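Local coordinates for Sec-alkylsulfatase (Pseudomonas sp., PDB 4AXH), which hydrolyses (R)-secondary alkyl sulfates with strict inversion of configuration, releasing homochiral (S)-alcohols and sulfate through a zinc-dependent reaction, at residues A[562-567]-A[646-651]; A[568-573]-A[585-590]. One frame throughout, in Å; residues are numbered along the deposited sequence.

Interaction 1: residues A[562-567]-A[646-651]; sequences TDKAVG and FGLLDS
Ala565 and Leu648 bring the two backbones nearest, their CA atoms 5.8 Å apart, where the short, weakly bonded helix 562-565 meets Leu648, the third residue of a type I beta turn from Phe646 to Leu649. No hydrogen bond crosses between the segments, which lie away from the two zinc ions. Leu648 carries the apolar part. Its two methyls divide the work: CD1 lies 4.1 Å from Ala565 CB, while CD2 sits 3.7 Å from Lys564 O, close to the peptide joining Lys564 and Ala565. The side chains of Lys564 and Leu648 run antiparallel alongside one another, Lys564 CG 4.0 Å from Leu648 CD2. Lys564 CG lies between its own N and C (chi1 54°), and beyond it the chain runs extended across the turn. Its CE passes 3.8 Å from Gly647 O. The ammonium then reaches Asp650 in a long salt bridge, with Lys564 NZ 3.8 Å from Asp650 OD1. Asp561 is a second, weak ionic partner of this lysine. The other carboxylate oxygen, Asp650 OD2, makes a weak hydrogen bond to Asn385 of the second subunit, so Asp650 sits at the dimer interface. Leu560 packs on both Ala565 and Leu648 and extends the apolar patch. The arrangement is helix-to-turn packing that ties 562-565 to the chain after helix 640-646 in the alkyl sulfatase C-terminal region, a member of the SCP2 clan.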
loop_
_atom_site.group_PDB
_atom_site.type_symbol
_atom_site.label_atom_id
_atom_site.label_comp_id
_atom_site.label_asym_id
_atom_site.label_seq_id
_atom_site.Cartn_x
_atom_site.Cartn_y
_atom_site.Cartn_z
ATOM N N THR A 562 -24.318 4.478 -7.942
ATOM C CA THR A 562 -24.853 4.921 -6.654
ATOM C C THR A 562 -25.944 5.989 -6.798
ATOM O O THR A 562 -26.989 5.861 -6.167
ATOM C CB THR A 562 -23.696 5.355 -5.750
ATOM O OG1 THR A 562 -22.827 4.240 -5.600
ATOM C CG2 THR A 562 -24.153 5.835 -4.388
ATOM N N ASP A 563 -25.722 7.007 -7.647
ATOM C CA ASP A 563 -26.685 8.089 -7.868
ATOM C C ASP A 563 -28.066 7.647 -8.368
ATOM O O ASP A 563 -29.078 8.051 -7.781
ATOM C CB ASP A 563 -26.083 9.175 -8.758
ATOM C CG ASP A 563 -24.909 9.888 -8.126
ATOM O OD1 ASP A 563 -24.698 9.719 -6.890
ATOM O OD2 ASP A 563 -24.207 10.628 -8.855
ATOM N N LYS A 564 -28.114 6.813 -9.425
ATOM C CA LYS A 564 -29.396 6.336 -9.926
ATOM C C LYS A 564 -29.969 5.186 -9.079
ATOM O O LYS A 564 -31.188 5.098 -8.918
ATOM C CB LYS A 564 -29.412 6.101 -11.461
ATOM C CG LYS A 564 -28.326 5.184 -12.033
ATOM C CD LYS A 564 -28.193 5.288 -13.583
ATOM C CE LYS A 564 -27.387 4.151 -14.197
ATOM N NZ LYS A 564 -26.826 4.482 -15.538
ATOM N N ALA A 565 -29.081 4.373 -8.463
ATOM C CA ALA A 565 -29.445 3.224 -7.621
ATOM C C ALA A 565 -30.082 3.584 -6.272
ATOM O O ALA A 565 -30.683 2.714 -5.636
ATOM C CB ALA A 565 -28.246 2.304 -7.429
ATOM N N VAL A 566 -29.961 4.857 -5.843
ATOM C CA VAL A 566 -30.555 5.353 -4.596
ATOM C C VAL A 566 -32.084 5.317 -4.746
ATOM O O VAL A 566 -32.625 5.818 -5.744
ATOM C CB VAL A 566 -30.011 6.755 -4.172
ATOM C CG1 VAL A 566 -30.924 7.438 -3.157
ATOM C CG2 VAL A 566 -28.599 6.654 -3.604
ATOM N N GLY A 567 -32.734 4.680 -3.766
ATOM C CA GLY A 567 -34.176 4.499 -3.722
ATOM C C GLY A 567 -34.651 3.289 -4.500
ATOM O O GLY A 567 -35.841 3.178 -4.802
ATOM N N PHE A 646 -30.045 -4.487 -13.389
ATOM C CA PHE A 646 -29.171 -4.379 -14.553
ATOM C C PHE A 646 -29.193 -3.008 -15.238
ATOM O O PHE A 646 -28.235 -2.652 -15.936
ATOM C CB PHE A 646 -29.469 -5.514 -15.548
ATOM C CG PHE A 646 -28.842 -6.820 -15.138
ATOM C CD1 PHE A 646 -29.386 -7.580 -14.110
ATOM C CD2 PHE A 646 -27.665 -7.255 -15.725
ATOM C CE1 PHE A 646 -28.777 -8.768 -13.696
ATOM C CE2 PHE A 646 -27.064 -8.450 -15.319
ATOM C CZ PHE A 646 -27.624 -9.198 -14.304
ATOM N N GLY A 647 -30.271 -2.255 -15.017
ATOM C CA GLY A 647 -30.460 -0.914 -15.564
ATOM C C GLY A 647 -29.686 0.145 -14.813
ATOM O O GLY A 647 -29.515 1.263 -15.306
ATOM N N LEU A 648 -29.202 -0.219 -13.620
ATOM C CA LEU A 648 -28.440 0.642 -12.710
ATOM C C LEU A 648 -26.921 0.457 -12.847
ATOM O O LEU A 648 -26.154 1.090 -12.120
ATOM C CB LEU A 648 -28.887 0.357 -11.259
ATOM C CG LEU A 648 -30.352 0.643 -10.954
ATOM C CD1 LEU A 648 -30.770 0.001 -9.657
ATOM C CD2 LEU A 648 -30.634 2.134 -10.976
ATOM N N LEU A 649 -26.502 -0.389 -13.791
ATOM C CA LEU A 649 -25.118 -0.739 -14.051
ATOM C C LEU A 649 -24.479 0.153 -15.105
ATOM O O LEU A 649 -24.941 0.177 -16.244
ATOM C CB LEU A 649 -25.103 -2.194 -14.538
ATOM C CG LEU A 649 -24.706 -3.294 -13.572
ATOM C CD1 LEU A 649 -25.147 -3.008 -12.132
ATOM C CD2 LEU A 649 -25.218 -4.630 -14.061
ATOM N N ASP A 650 -23.389 0.859 -14.740
ATOM C CA ASP A 650 -22.608 1.696 -15.676
ATOM C C ASP A 650 -21.717 0.793 -16.565
ATOM O O ASP A 650 -21.553 -0.399 -16.281
ATOM C CB ASP A 650 -21.664 2.668 -14.922
ATOM C CG ASP A 650 -22.289 3.837 -14.164
ATOM O OD1 ASP A 650 -23.098 4.591 -14.778
ATOM O OD2 ASP A 650 -21.868 4.085 -13.005
ATOM N N SER A 651 -21.116 1.381 -17.608
ATOM C CA SER A 651 -20.165 0.709 -18.503
ATOM C C SER A 651 -18.899 1.572 -18.657
ATOM O O SER A 651 -18.992 2.797 -18.797
ATOM C CB SER A 651 -20.797 0.375 -19.853
ATOM O OG SER A 651 -21.244 -0.973 -19.879
#

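Interaction 2: residues A[568-573]-A[585-590]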
loop_
_atom_site.group_PDB
_atom_site.type_symbol
_atom_site.label_atom_id
_atom_site.label_comp_id
_atom_site.label_asym_id
_atom_site.label_seq_id
_atom_site.Cartn_x
_atom_site.Cartn_y
_atom_site.Cartn_z
ATOM N N HIS A 568 -33.729 2.377 -4.847
ATOM C CA HIS A 568 -34.052 1.144 -5.568
ATOM C C HIS A 568 -33.645 -0.093 -4.746
ATOM O O HIS A 568 -33.365 -1.153 -5.317
ATOM C CB HIS A 568 -33.419 1.142 -6.974
ATOM C CG HIS A 568 -34.047 2.119 -7.920
ATOM N ND1 HIS A 568 -35.019 1.724 -8.827
ATOM C CD2 HIS A 568 -33.822 3.446 -8.068
ATOM C CE1 HIS A 568 -35.348 2.815 -9.498
ATOM N NE2 HIS A 568 -34.655 3.878 -9.077
ATOM N N ASP A 569 -33.641 0.047 -3.398
ATOM C CA ASP A 569 -33.277 -1.001 -2.449
ATOM C C ASP A 569 -34.030 -2.272 -2.732
ATOM O O ASP A 569 -35.223 -2.223 -3.021
ATOM C CB ASP A 569 -33.501 -0.540 -1.001
ATOM C CG ASP A 569 -32.646 0.643 -0.540
ATOM O OD1 ASP A 569 -32.042 1.326 -1.403
ATOM O OD2 ASP A 569 -32.583 0.887 0.681
ATOM N N MET A 570 -33.313 -3.398 -2.720
ATOM C CA MET A 570 -33.794 -4.738 -3.045
ATOM C C MET A 570 -32.759 -5.779 -2.641
ATOM O O MET A 570 -31.608 -5.434 -2.385
ATOM C CB MET A 570 -34.047 -4.862 -4.565
ATOM C CG MET A 570 -32.831 -4.520 -5.403
ATOM S SD MET A 570 -32.934 -4.985 -7.140
ATOM C CE MET A 570 -33.448 -3.423 -7.845
ATOM N N THR A 571 -33.165 -7.055 -2.639
ATOM C CA THR A 571 -32.327 -8.215 -2.337
ATOM C C THR A 571 -32.544 -9.224 -3.443
ATOM O O THR A 571 -33.677 -9.428 -3.873
ATOM C CB THR A 571 -32.666 -8.813 -0.978
ATOM O OG1 THR A 571 -34.067 -9.077 -0.935
ATOM C CG2 THR A 571 -32.259 -7.912 0.181
ATOM N N LEU A 572 -31.463 -9.835 -3.925
ATOM C CA LEU A 572 -31.523 -10.777 -5.035
ATOM C C LEU A 572 -30.748 -12.041 -4.711
ATOM O O LEU A 572 -29.526 -11.988 -4.584
ATOM C CB LEU A 572 -30.947 -10.139 -6.331
ATOM C CG LEU A 572 -31.511 -8.779 -6.827
ATOM C CD1 LEU A 572 -30.788 -7.593 -6.167
ATOM C CD2 LEU A 572 -31.358 -8.649 -8.336
ATOM N N ASN A 573 -31.446 -13.180 -4.575
ATOM C CA ASN A 573 -30.798 -14.476 -4.397
ATOM C C ASN A 573 -30.429 -14.981 -5.786
ATOM O O ASN A 573 -31.159 -14.741 -6.751
ATOM C CB ASN A 573 -31.709 -15.483 -3.710
ATOM C CG ASN A 573 -31.753 -15.337 -2.215
ATOM O OD1 ASN A 573 -30.863 -14.747 -1.587
ATOM N ND2 ASN A 573 -32.781 -15.905 -1.604
ATOM N N LEU A 585 -27.296 -11.371 -2.899
ATOM C CA LEU A 585 -27.021 -9.947 -3.114
ATOM C C LEU A 585 -27.979 -9.117 -2.318
ATOM O O LEU A 585 -29.083 -9.564 -2.006
ATOM C CB LEU A 585 -27.171 -9.523 -4.584
ATOM C CG LEU A 585 -26.202 -10.045 -5.633
ATOM C CD1 LEU A 585 -26.491 -9.380 -6.979
ATOM C CD2 LEU A 585 -24.775 -9.727 -5.261
ATOM N N THR A 586 -27.559 -7.894 -1.998
ATOM C CA THR A 586 -28.340 -6.875 -1.292
ATOM C C THR A 586 -27.940 -5.492 -1.793
ATOM O O THR A 586 -26.750 -5.188 -1.850
ATOM C CB THR A 586 -28.380 -7.053 0.259
ATOM O OG1 THR A 586 -28.330 -5.774 0.901
ATOM C CG2 THR A 586 -27.289 -7.992 0.818
ATOM N N LEU A 587 -28.929 -4.690 -2.234
ATOM C CA LEU A 587 -28.738 -3.318 -2.740
ATOM C C LEU A 587 -29.402 -2.380 -1.762
ATOM O O LEU A 587 -30.621 -2.403 -1.624
ATOM C CB LEU A 587 -29.316 -3.139 -4.166
ATOM C CG LEU A 587 -29.514 -1.701 -4.696
ATOM C CD1 LEU A 587 -28.215 -0.912 -4.708
ATOM C CD2 LEU A 587 -30.134 -1.717 -6.083
ATOM N N ARG A 588 -28.600 -1.592 -1.057
ATOM C CA ARG A 588 -29.086 -0.681 -0.023
ATOM C C ARG A 588 -28.314 0.602 -0.102
ATOM O O ARG A 588 -27.091 0.574 -0.174
ATOM C CB ARG A 588 -28.904 -1.324 1.364
ATOM C CG ARG A 588 -29.918 -0.866 2.376
ATOM C CD ARG A 588 -29.857 -1.707 3.636
ATOM N NE ARG A 588 -28.939 -1.105 4.591
ATOM C CZ ARG A 588 -29.312 -0.467 5.696
ATOM N NH1 ARG A 588 -30.598 -0.378 6.021
ATOM N NH2 ARG A 588 -28.406 0.068 6.495
ATOM N N ASN A 589 -29.024 1.728 -0.103
ATOM C CA ASN A 589 -28.456 3.076 -0.177
ATOM C C ASN A 589 -27.545 3.242 -1.400
ATOM O O ASN A 589 -26.528 3.919 -1.308
ATOM C CB ASN A 589 -27.715 3.421 1.131
ATOM C CG ASN A 589 -28.608 3.525 2.325
ATOM O OD1 ASN A 589 -29.523 4.345 2.353
ATOM N ND2 ASN A 589 -28.331 2.741 3.366
ATOM N N GLY A 590 -27.894 2.585 -2.508
ATOM C CA GLY A 590 -27.116 2.605 -3.752
ATOM C C GLY A 590 -25.753 1.932 -3.666
ATOM O O GLY A 590 -24.843 2.254 -4.445
#
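Met570 CG lies between its own N and C (chi1 56°), and Leu587 CG is anti to its backbone N (chi1 165°). The two side chains cross on one face of the sheet, with Met570 CG 3.9 Å from Leu587 CD2. The same methyl, Leu587 CD2, approaches His568 O at 3.4 Å. Leu572 and Leu585 share this face and meet through their CB atoms. Helix 640-646 packs on it: Leu642 and Phe645 touch Leu572, Lys641 and Glu644 touch Met570, and Glu644 also hydrogen-bonds His568 ND1.

The backbones form an antiparallel beta hairpin, strands 570-576 and 581-588, within a five-stranded mixed sheet. Met570 with Leu587 and Leu572 with Leu585 are hydrogen-bonded pairs. Each is closed by two bonds, such as Leu587 N to Met570 O at 2.8 Å and Leu572 N to Leu585 O at 3.1 Å. Between them Thr571 and Thr586 form a non-hydrogen-bonded pair. Their side chains meet on the other face, Thr571 CG2 lying 4.0 Å from Thr586 CB.

Beyond the paired residues, Asp569 turns its carboxylate to the end of strand 581-588. Its OD1 accepts a weak hydrogen bond from Asn589 N at 3.3 Å. Its OD2 lies 3.6 Å from Arg588 CG, so it meets the aliphatic stem of the arginine. The guanidinium instead turns to the second subunit, where it forms salt bridges with Asp371 and Asp374 of that subunit, while Asn589 OD1 accepts a hydrogen bond from Glu406 N of the same neighbour.

Both interactions lie in the alkyl sulfatase C-terminal region, with centres about 11 Å apart. Along the chain, both segments of interaction 2 fall between the two segments of interaction 1. Helix 562-565 comes first, and strand 570-576 follows it directly. Strand 581-588 completes the hairpin, and segment 646-651 returns much later, after helix 640-646. The two contacts touch. Leu648 CD1 packs 4.0 Å from Leu587 CD2, and Thr562 OG1 probably hydrogen-bonds Gly590 O. The short helix and the returning loop therefore pack against one end of the hairpin. Both contacts also reach the second subunit, which places this corner of the region at the interface of the homodimer.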